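Local coordinates for protein monovalent Na+/H+ antiporter subunit A (Dietzia sp. DQ12-45-1b, PDB 7D3U) that probably exchanges sodium ions for protons across the cell membrane as a subunit of the multisubunit Mrp antiporter complex, at residues 108-112 with 232-237; 311-316 with 487-492; 739-743 with 873-877; 841-847 with 913-919. All blocks are in the same frame, centred on the assembly; numbering follows the deposited sequence.

Contact 1. Residues 108-112 with 232-237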
# COMPACT_ATOMS: atom_id res chain seq x y z
N MET B 108 24.10 21.30 25.73
CA MET B 108 24.72 21.05 27.02
C MET B 108 23.89 21.57 28.18
O MET B 108 24.07 21.12 29.31
CB MET B 108 26.12 21.66 27.05
CG MET B 108 27.17 20.80 26.39
SD MET B 108 27.63 19.41 27.42
CE MET B 108 28.13 20.27 28.90
N THR B 109 22.98 22.51 27.92
CA THR B 109 22.03 22.94 28.95
C THR B 109 20.73 22.15 28.88
O THR B 109 20.09 21.93 29.91
CB THR B 109 21.74 24.43 28.82
OG1 THR B 109 20.98 24.67 27.63
CG2 THR B 109 23.03 25.23 28.75
N LEU B 110 20.33 21.72 27.68
CA LEU B 110 19.22 20.78 27.58
C LEU B 110 19.59 19.44 28.18
O LEU B 110 18.72 18.71 28.66
CB LEU B 110 18.79 20.62 26.12
CG LEU B 110 17.56 19.76 25.84
CD1 LEU B 110 16.62 20.48 24.90
CD2 LEU B 110 17.98 18.42 25.26
N PHE B 111 20.88 19.09 28.15
CA PHE B 111 21.35 17.92 28.88
C PHE B 111 21.08 18.05 30.37
O PHE B 111 20.58 17.11 30.99
CB PHE B 111 22.84 17.72 28.64
CG PHE B 111 23.26 16.28 28.57
CD1 PHE B 111 22.38 15.27 28.90
CD2 PHE B 111 24.54 15.94 28.18
CE1 PHE B 111 22.76 13.95 28.84
CE2 PHE B 111 24.93 14.62 28.11
CZ PHE B 111 24.04 13.62 28.44
N ALA B 112 21.39 19.21 30.94
CA ALA B 112 21.12 19.44 32.35
C ALA B 112 19.63 19.42 32.65
O ALA B 112 19.21 18.90 33.68
CB ALA B 112 21.73 20.77 32.80
N PRO B 232 34.65 19.19 27.15
CA PRO B 232 33.65 19.59 28.16
C PRO B 232 32.40 18.72 28.15
O PRO B 232 31.87 18.41 29.22
CB PRO B 232 33.33 21.04 27.78
CG PRO B 232 34.48 21.49 27.01
CD PRO B 232 34.90 20.29 26.22
N VAL B 233 31.92 18.32 26.97
CA VAL B 233 30.77 17.41 26.95
C VAL B 233 31.18 16.05 27.49
O VAL B 233 30.37 15.34 28.08
CB VAL B 233 30.18 17.31 25.53
CG1 VAL B 233 29.08 16.27 25.48
CG2 VAL B 233 29.71 18.65 25.02
N SER B 234 32.46 15.69 27.33
CA SER B 234 32.95 14.47 27.95
C SER B 234 32.98 14.60 29.47
O SER B 234 32.63 13.67 30.19
CB SER B 234 34.34 14.13 27.42
OG SER B 234 34.26 13.37 26.23
N ALA B 235 33.40 15.77 29.97
CA ALA B 235 33.39 16.02 31.40
C ALA B 235 31.99 15.88 31.96
O ALA B 235 31.78 15.22 32.99
CB ALA B 235 33.95 17.41 31.69
N TYR B 236 31.01 16.50 31.30
CA TYR B 236 29.64 16.41 31.78
C TYR B 236 29.12 14.98 31.68
O TYR B 236 28.58 14.44 32.65
CB TYR B 236 28.74 17.37 31.00
CG TYR B 236 27.50 17.76 31.76
CD1 TYR B 236 27.47 17.73 33.14
CD2 TYR B 236 26.35 18.15 31.09
CE1 TYR B 236 26.34 18.08 33.84
CE2 TYR B 236 25.21 18.51 31.78
CZ TYR B 236 25.21 18.47 33.15
OH TYR B 236 24.08 18.83 33.85
N LEU B 237 29.28 14.36 30.51
CA LEU B 237 28.75 13.02 30.28
C LEU B 237 29.37 11.99 31.22
O LEU B 237 28.75 10.97 31.51
CB LEU B 237 28.99 12.63 28.82
CG LEU B 237 28.18 11.50 28.19
CD1 LEU B 237 27.95 11.83 26.72
CD2 LEU B 237 28.90 10.18 28.32
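Two buried transmembrane helices, 102-119 and 231-240, meet here through apolar side chains inside the N-terminal part of the chain. They run almost parallel, at 6° between the short segments, but their axes come no closer than 11.4 Å, so large side chains must bridge the gap. Tyr236 and Met108 do much of this: Tyr236 points toward helix 102-119 and reaches between Met108 and the Phe111-Ala112 step. Met108 CE lies 3.5 Å from Tyr236 CD2, and Met108 SD makes a Met-aromatic contact, 5.4 Å from the Tyr236 ring centroid; the same sulfur approaches Val233 CG2 at 3.3 Å. Helix 231-240 belongs to the antiporter-like membrane domain shared with complex I, in which it and helix 243-252 form the two halves of a transmembrane helix that is broken midway. On the other flank of Tyr236, Phe111 CB is 4.0 Å from Tyr236 CE2, and the two rings are inclined at 81° with centroids 5.7 Å apart. Leu237 CD1 meets the edge of the Phe111 ring, 4.3 Å from Phe111 CE2. Ala112 is small enough to admit the phenol end, its CB lying 3.2 Å from Tyr236 OH, which goes on to hydrogen-bond Val80 O on helix 71-94.

Contact 2. Residues 311-316 with 487-492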
# COMPACT_ATOMS: atom_id res chain seq x y z
N THR B 311 22.59 -3.07 50.85
CA THR B 311 22.39 -2.92 52.28
C THR B 311 22.46 -1.44 52.61
O THR B 311 23.04 -0.66 51.85
CB THR B 311 23.44 -3.69 53.09
OG1 THR B 311 24.74 -3.15 52.84
CG2 THR B 311 23.42 -5.17 52.73
N PRO B 312 21.85 -1.01 53.72
CA PRO B 312 21.91 0.42 54.09
C PRO B 312 23.32 0.96 54.17
O PRO B 312 23.55 2.13 53.84
CB PRO B 312 21.21 0.45 55.45
CG PRO B 312 20.26 -0.69 55.40
CD PRO B 312 20.95 -1.76 54.61
N ALA B 313 24.29 0.15 54.60
CA ALA B 313 25.68 0.58 54.61
C ALA B 313 26.27 0.70 53.21
O ALA B 313 27.36 1.25 53.06
CB ALA B 313 26.53 -0.38 55.45
N ALA B 314 25.58 0.18 52.20
CA ALA B 314 26.09 0.20 50.84
C ALA B 314 25.62 1.42 50.05
O ALA B 314 26.37 1.94 49.23
CB ALA B 314 25.67 -1.07 50.10
N MET B 315 24.39 1.87 50.28
CA MET B 315 23.88 3.03 49.55
C MET B 315 24.60 4.31 49.97
O MET B 315 24.80 5.20 49.14
CB MET B 315 22.38 3.17 49.76
CG MET B 315 21.60 2.00 49.22
SD MET B 315 22.16 1.50 47.59
CE MET B 315 21.69 -0.22 47.59
N VAL B 316 25.01 4.41 51.23
CA VAL B 316 25.80 5.56 51.67
C VAL B 316 27.11 5.61 50.90
O VAL B 316 27.52 6.66 50.40
CB VAL B 316 26.04 5.49 53.18
CG1 VAL B 316 26.85 6.69 53.63
CG2 VAL B 316 24.72 5.44 53.93
N SER B 487 16.79 5.94 49.19
CA SER B 487 17.03 5.05 48.06
C SER B 487 16.58 3.64 48.36
O SER B 487 16.02 2.96 47.49
CB SER B 487 18.52 5.07 47.69
OG SER B 487 19.17 3.93 48.22
N ILE B 488 16.82 3.16 49.58
CA ILE B 488 16.25 1.90 50.05
C ILE B 488 15.48 2.17 51.34
O ILE B 488 15.41 3.32 51.80
CB ILE B 488 17.33 0.83 50.26
CG1 ILE B 488 18.18 1.14 51.49
CG2 ILE B 488 18.21 0.71 49.04
CD1 ILE B 488 19.31 0.17 51.67
N GLY B 489 14.91 1.13 51.92
CA GLY B 489 14.06 1.29 53.08
C GLY B 489 14.76 1.81 54.32
O GLY B 489 14.50 2.93 54.76
N GLU B 490 15.64 1.00 54.90
CA GLU B 490 16.28 1.34 56.16
C GLU B 490 17.27 2.49 55.97
O GLU B 490 17.56 2.93 54.86
CB GLU B 490 16.98 0.12 56.75
CG GLU B 490 16.31 -1.20 56.42
CD GLU B 490 17.24 -2.39 56.60
OE1 GLU B 490 17.99 -2.41 57.60
OE2 GLU B 490 17.23 -3.29 55.75
N GLY B 491 17.80 2.97 57.10
CA GLY B 491 18.78 4.03 57.11
C GLY B 491 20.03 3.60 57.86
O GLY B 491 20.03 2.63 58.63
N TYR B 492 21.11 4.35 57.64
CA TYR B 492 22.40 4.03 58.23
C TYR B 492 23.06 5.30 58.74
O TYR B 492 23.17 6.29 58.01
CB TYR B 492 23.31 3.34 57.20
CG TYR B 492 24.46 2.58 57.81
CD1 TYR B 492 24.28 1.31 58.33
CD2 TYR B 492 25.73 3.14 57.87
CE1 TYR B 492 25.33 0.61 58.90
CE2 TYR B 492 26.79 2.45 58.43
CZ TYR B 492 26.58 1.18 58.94
OH TYR B 492 27.63 0.49 59.50
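The loop 487-492 wraps around the first turn of helix 312-341, a transmembrane helix of the complex I-related antiporter domain, with Thr311 at its N-cap. Pro312 is the main bump. Its ring enters the concave side of the loop, bordered by Ile488, Glu490, Gly491 and Tyr492: Pro312 CD is 3.9 Å from Ile488 CD1, Pro312 CG 3.6 Å from Glu490 OE1, and Pro312 CB 4.0 Å from both Gly491 O and Tyr492 CB. Ile488 is a bump in return, its CG2 packing 3.6 Å from Met315 CG, while Ser487 OG closes the same end of the loop at 3.3 Å from Met315 CG. At the far end, Val316 CG2 touches Tyr492 CB at 4.1 Å. Helix 477-484 backs Met315 and Val316, and the hydroxyl of Tyr492 is hydrogen-bonded to Lys389 NZ on helix 379-391. The Tyr492 ring lies with one face against the first turn, where Ala313 CB makes a CH-pi contact 3.8 Å from the ring centroid and only 14° off its normal.

Contact 3. Residues 739-743 with 873-877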
# COMPACT_ATOMS: atom_id res chain seq x y z
N ALA B 739 -27.95 4.36 -5.59
CA ALA B 739 -27.39 5.21 -6.63
C ALA B 739 -25.94 5.57 -6.37
O ALA B 739 -25.23 5.96 -7.30
CB ALA B 739 -28.23 6.48 -6.78
N LEU B 740 -25.48 5.45 -5.12
CA LEU B 740 -24.09 5.75 -4.81
C LEU B 740 -23.15 4.76 -5.48
O LEU B 740 -22.07 5.14 -5.94
CB LEU B 740 -23.88 5.74 -3.30
CG LEU B 740 -23.61 7.12 -2.70
CD1 LEU B 740 -23.45 7.02 -1.19
CD2 LEU B 740 -22.38 7.75 -3.33
N ASP B 741 -23.55 3.49 -5.57
CA ASP B 741 -22.74 2.50 -6.28
C ASP B 741 -22.61 2.87 -7.75
O ASP B 741 -21.52 2.75 -8.34
CB ASP B 741 -23.36 1.11 -6.14
CG ASP B 741 -23.40 0.64 -4.71
OD1 ASP B 741 -22.86 1.34 -3.84
OD2 ASP B 741 -23.98 -0.44 -4.45
N THR B 742 -23.70 3.33 -8.37
CA THR B 742 -23.65 3.70 -9.78
C THR B 742 -22.79 4.94 -9.99
O THR B 742 -22.01 5.00 -10.95
CB THR B 742 -25.06 3.92 -10.31
OG1 THR B 742 -25.88 2.80 -9.97
CG2 THR B 742 -25.03 4.08 -11.81
N LEU B 743 -22.93 5.94 -9.12
CA LEU B 743 -22.06 7.10 -9.20
C LEU B 743 -20.60 6.70 -9.06
O LEU B 743 -19.74 7.16 -9.82
CB LEU B 743 -22.44 8.12 -8.12
CG LEU B 743 -21.68 9.44 -8.15
CD1 LEU B 743 -21.78 10.07 -9.52
CD2 LEU B 743 -22.21 10.37 -7.08
N SER B 873 -32.42 14.00 0.10
CA SER B 873 -30.98 14.01 0.35
C SER B 873 -30.25 13.74 -0.96
O SER B 873 -30.83 13.80 -2.04
CB SER B 873 -30.62 13.00 1.43
OG SER B 873 -30.10 11.81 0.85
N PHE B 874 -28.96 13.42 -0.84
CA PHE B 874 -28.12 13.23 -2.01
C PHE B 874 -28.52 11.97 -2.78
O PHE B 874 -28.85 10.94 -2.18
CB PHE B 874 -26.66 13.14 -1.59
CG PHE B 874 -25.69 13.04 -2.74
CD1 PHE B 874 -25.64 14.02 -3.71
CD2 PHE B 874 -24.82 11.97 -2.83
CE1 PHE B 874 -24.75 13.93 -4.76
CE2 PHE B 874 -23.93 11.87 -3.88
CZ PHE B 874 -23.90 12.85 -4.84
N LEU B 875 -28.49 12.06 -4.10
CA LEU B 875 -28.78 10.94 -5.00
C LEU B 875 -30.18 10.38 -4.76
O LEU B 875 -30.37 9.18 -4.57
CB LEU B 875 -27.72 9.85 -4.87
CG LEU B 875 -26.48 10.03 -5.74
CD1 LEU B 875 -25.40 9.05 -5.35
CD2 LEU B 875 -26.84 9.86 -7.21
N LEU B 876 -31.17 11.27 -4.76
CA LEU B 876 -32.56 10.90 -4.65
C LEU B 876 -33.32 11.42 -5.86
O LEU B 876 -33.20 12.60 -6.20
CB LEU B 876 -33.18 11.45 -3.37
CG LEU B 876 -34.65 11.09 -3.12
CD1 LEU B 876 -34.80 9.60 -2.89
CD2 LEU B 876 -35.18 11.86 -1.93
N PRO B 877 -34.10 10.58 -6.55
CA PRO B 877 -34.84 11.05 -7.72
C PRO B 877 -35.87 12.11 -7.34
O PRO B 877 -36.40 12.13 -6.23
CB PRO B 877 -35.52 9.78 -8.25
CG PRO B 877 -35.55 8.86 -7.08
CD PRO B 877 -34.27 9.13 -6.35
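Leu875 is the central side chain of this buried contact, which joins the start of helix 739-762, in the MbhE-like region, to a loop of the MnhB-like region. Its aliphatic contacts come first: Leu875 CD2 lies 3.7 Å from Ala739 CB, while Leu875 CD1 is 3.7 Å from Leu740 CG and 3.9 Å from Leu743 CD2. Three residues spanning one helical turn thus receive a single side chain. Leu875 has a left-handed backbone conformation (phi/psi 59°/51°), and the loop presents it toward the helix. Aromatic-aliphatic packing follows beside it. The edge of the Phe874 ring faces the helix, with Phe874 CZ 3.7 Å from Leu743 CD2 and Phe874 CE2 4.4 Å from Leu740 CD2. Subunit D lies alongside: its Phe135 packs on Leu740, and its Ala64 N hydrogen-bonds Ser873 OG. Within the chain, the loop leads from helix 850-866, whose Gly865 shares a backbone hydrogen bond with Leu875, to the hairpin of strands 880-882 and 885-887, and Phe893 of helix 890-912 packs on both Leu743 and Leu875.

Contact 4. Residues 841-847 with 913-919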
# COMPACT_ATOMS: atom_id res chain seq x y z
N ASP B 841 -5.30 4.64 -40.86
CA ASP B 841 -5.13 4.98 -39.46
C ASP B 841 -5.46 6.43 -39.16
O ASP B 841 -5.82 6.75 -38.02
CB ASP B 841 -3.69 4.70 -39.03
CG ASP B 841 -3.54 4.57 -37.53
OD1 ASP B 841 -4.56 4.63 -36.82
OD2 ASP B 841 -2.39 4.41 -37.07
N LYS B 842 -5.37 7.33 -40.14
CA LYS B 842 -5.61 8.74 -39.87
C LYS B 842 -7.10 9.03 -39.70
O LYS B 842 -7.49 9.80 -38.82
CB LYS B 842 -5.02 9.60 -40.98
CG LYS B 842 -5.22 11.09 -40.77
CD LYS B 842 -4.66 11.89 -41.93
CE LYS B 842 -3.15 11.76 -42.01
NZ LYS B 842 -2.49 12.32 -40.80
N ALA B 843 -7.95 8.41 -40.52
CA ALA B 843 -9.38 8.63 -40.41
C ALA B 843 -9.99 7.91 -39.22
O ALA B 843 -11.09 8.27 -38.78
CB ALA B 843 -10.08 8.20 -41.70
N ALA B 844 -9.30 6.90 -38.67
CA ALA B 844 -9.85 6.11 -37.58
C ALA B 844 -9.85 6.84 -36.25
O ALA B 844 -10.45 6.34 -35.29
CB ALA B 844 -9.08 4.80 -37.45
N ARG B 845 -9.18 7.98 -36.15
CA ARG B 845 -9.12 8.71 -34.89
C ARG B 845 -10.45 9.37 -34.60
O ARG B 845 -10.98 10.12 -35.43
CB ARG B 845 -8.01 9.76 -34.94
CG ARG B 845 -6.63 9.20 -34.63
CD ARG B 845 -5.65 10.32 -34.34
NE ARG B 845 -5.80 10.85 -32.99
CZ ARG B 845 -5.03 10.50 -31.97
NH1 ARG B 845 -4.06 9.62 -32.14
NH2 ARG B 845 -5.23 11.03 -30.77
N ILE B 846 -11.00 9.10 -33.42
CA ILE B 846 -12.23 9.74 -32.98
C ILE B 846 -11.96 11.23 -32.82
O ILE B 846 -11.13 11.64 -31.99
CB ILE B 846 -12.75 9.12 -31.68
CG1 ILE B 846 -12.51 7.61 -31.68
CG2 ILE B 846 -14.23 9.42 -31.51
CD1 ILE B 846 -13.34 6.86 -32.68
N ARG B 847 -12.66 12.05 -33.61
CA ARG B 847 -12.39 13.49 -33.68
C ARG B 847 -13.30 14.31 -32.78
O ARG B 847 -13.64 15.45 -33.12
CB ARG B 847 -12.50 13.97 -35.12
CG ARG B 847 -11.37 13.49 -36.02
CD ARG B 847 -10.12 14.33 -35.82
NE ARG B 847 -8.90 13.53 -35.92
CZ ARG B 847 -8.38 13.10 -37.06
NH1 ARG B 847 -8.96 13.39 -38.22
NH2 ARG B 847 -7.27 12.37 -37.05
N GLY B 913 -6.00 2.92 -30.75
CA GLY B 913 -6.16 2.56 -32.15
C GLY B 913 -5.09 3.13 -33.05
O GLY B 913 -5.02 4.35 -33.25
N GLY B 914 -4.25 2.26 -33.60
CA GLY B 914 -3.20 2.71 -34.50
C GLY B 914 -2.12 3.49 -33.78
O GLY B 914 -2.01 3.50 -32.55
N ASP B 915 -1.30 4.17 -34.58
CA ASP B 915 -0.24 5.02 -34.06
C ASP B 915 -0.53 6.49 -34.31
O ASP B 915 -0.65 7.26 -33.35
CB ASP B 915 1.11 4.62 -34.69
CG ASP B 915 1.61 3.29 -34.19
OD1 ASP B 915 1.09 2.80 -33.17
OD2 ASP B 915 2.53 2.72 -34.82
N ASP B 916 -0.66 6.89 -35.57
CA ASP B 916 -1.15 8.20 -36.00
C ASP B 916 -0.64 9.33 -35.10
O ASP B 916 -1.40 10.07 -34.48
CB ASP B 916 -2.68 8.20 -36.06
CG ASP B 916 -3.24 9.42 -36.77
OD1 ASP B 916 -2.47 10.35 -37.09
OD2 ASP B 916 -4.45 9.42 -37.05
N ARG B 917 0.69 9.44 -35.02
CA ARG B 917 1.32 10.52 -34.26
C ARG B 917 1.11 11.82 -35.03
O ARG B 917 1.94 12.25 -35.84
CB ARG B 917 2.80 10.23 -34.03
CG ARG B 917 3.08 9.03 -33.15
CD ARG B 917 4.42 8.42 -33.51
NE ARG B 917 5.51 9.36 -33.28
CZ ARG B 917 6.51 9.16 -32.43
NH1 ARG B 917 6.56 8.04 -31.72
NH2 ARG B 917 7.46 10.07 -32.29
N SER B 918 -0.03 12.47 -34.76
CA SER B 918 -0.43 13.66 -35.50
C SER B 918 -0.85 14.81 -34.59
O SER B 918 -1.49 15.75 -35.07
CB SER B 918 -1.56 13.33 -36.48
OG SER B 918 -2.10 14.51 -37.04
N ASP B 919 -0.52 14.77 -33.30
CA ASP B 919 -0.90 15.85 -32.38
C ASP B 919 0.32 16.32 -31.60
O ASP B 919 0.50 15.97 -30.43
CB ASP B 919 -2.01 15.38 -31.43
CG ASP B 919 -3.11 14.61 -32.14
OD1 ASP B 919 -3.52 15.03 -33.24
OD2 ASP B 919 -3.56 13.59 -31.59
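A type I beta turn, Lys842 to Arg845, lies in the loop joining helices 821-837 and 850-866 of the MnhB-like region, and the tail following helix 890-912 folds against it at the surface. The contact is mainly polar. Asp915 N donates a hydrogen bond to Asp841 OD2 (2.7 Å), and this carboxylate also forms a salt bridge with Arg768. The tail comes close enough because Gly914 has no side chain: a CB there would clash with Asp841 OD1, and its positive phi also suits glycine. Next along the tail, Asp916 points into the turn, its OD2 lying 3.1 Å from both Lys842 CA and Arg845 CD. The Lys842 amine and the Arg847 guanidinium are near the Asp916 carboxylate but beyond salt-bridge range, with Lys842 NZ 4.2 Å from Asp916 OD1 and Arg847 NH2 4.1 Å from Asp916 OD2. Arg847 NH2 also gives a weak hydrogen bond to Lys842 O (3.1 Å) within its own loop. Arg845 ties the end of helix 890-912 to the tail: its NE forms a salt bridge with Asp910, and its NH2 one with Asp919 OD2 at 3.2 Å, the oxygen sitting over the face of the guanidinium.

The four contacts fall into two pairs on opposite sides of the chain's centre. Contacts 1 and 2 share the antiporter-like part, with centres 29 Å apart and nearest atoms about 19 Å apart; the side chains of Phe111 and of Thr311 each lie about 10 Å from bound dodecyl-maltoside. Contacts 3 and 4 belong to the C-terminal part, their centres 37 Å apart. Their segments alternate along the sequence, because helices 850-866 and 890-912 each run between a segment of contact 3 and one of contact 4. The two parts are widely separated: the centres of contacts 1 and 3 are 65 Å apart, and those of contacts 2 and 4 are 93 Å apart.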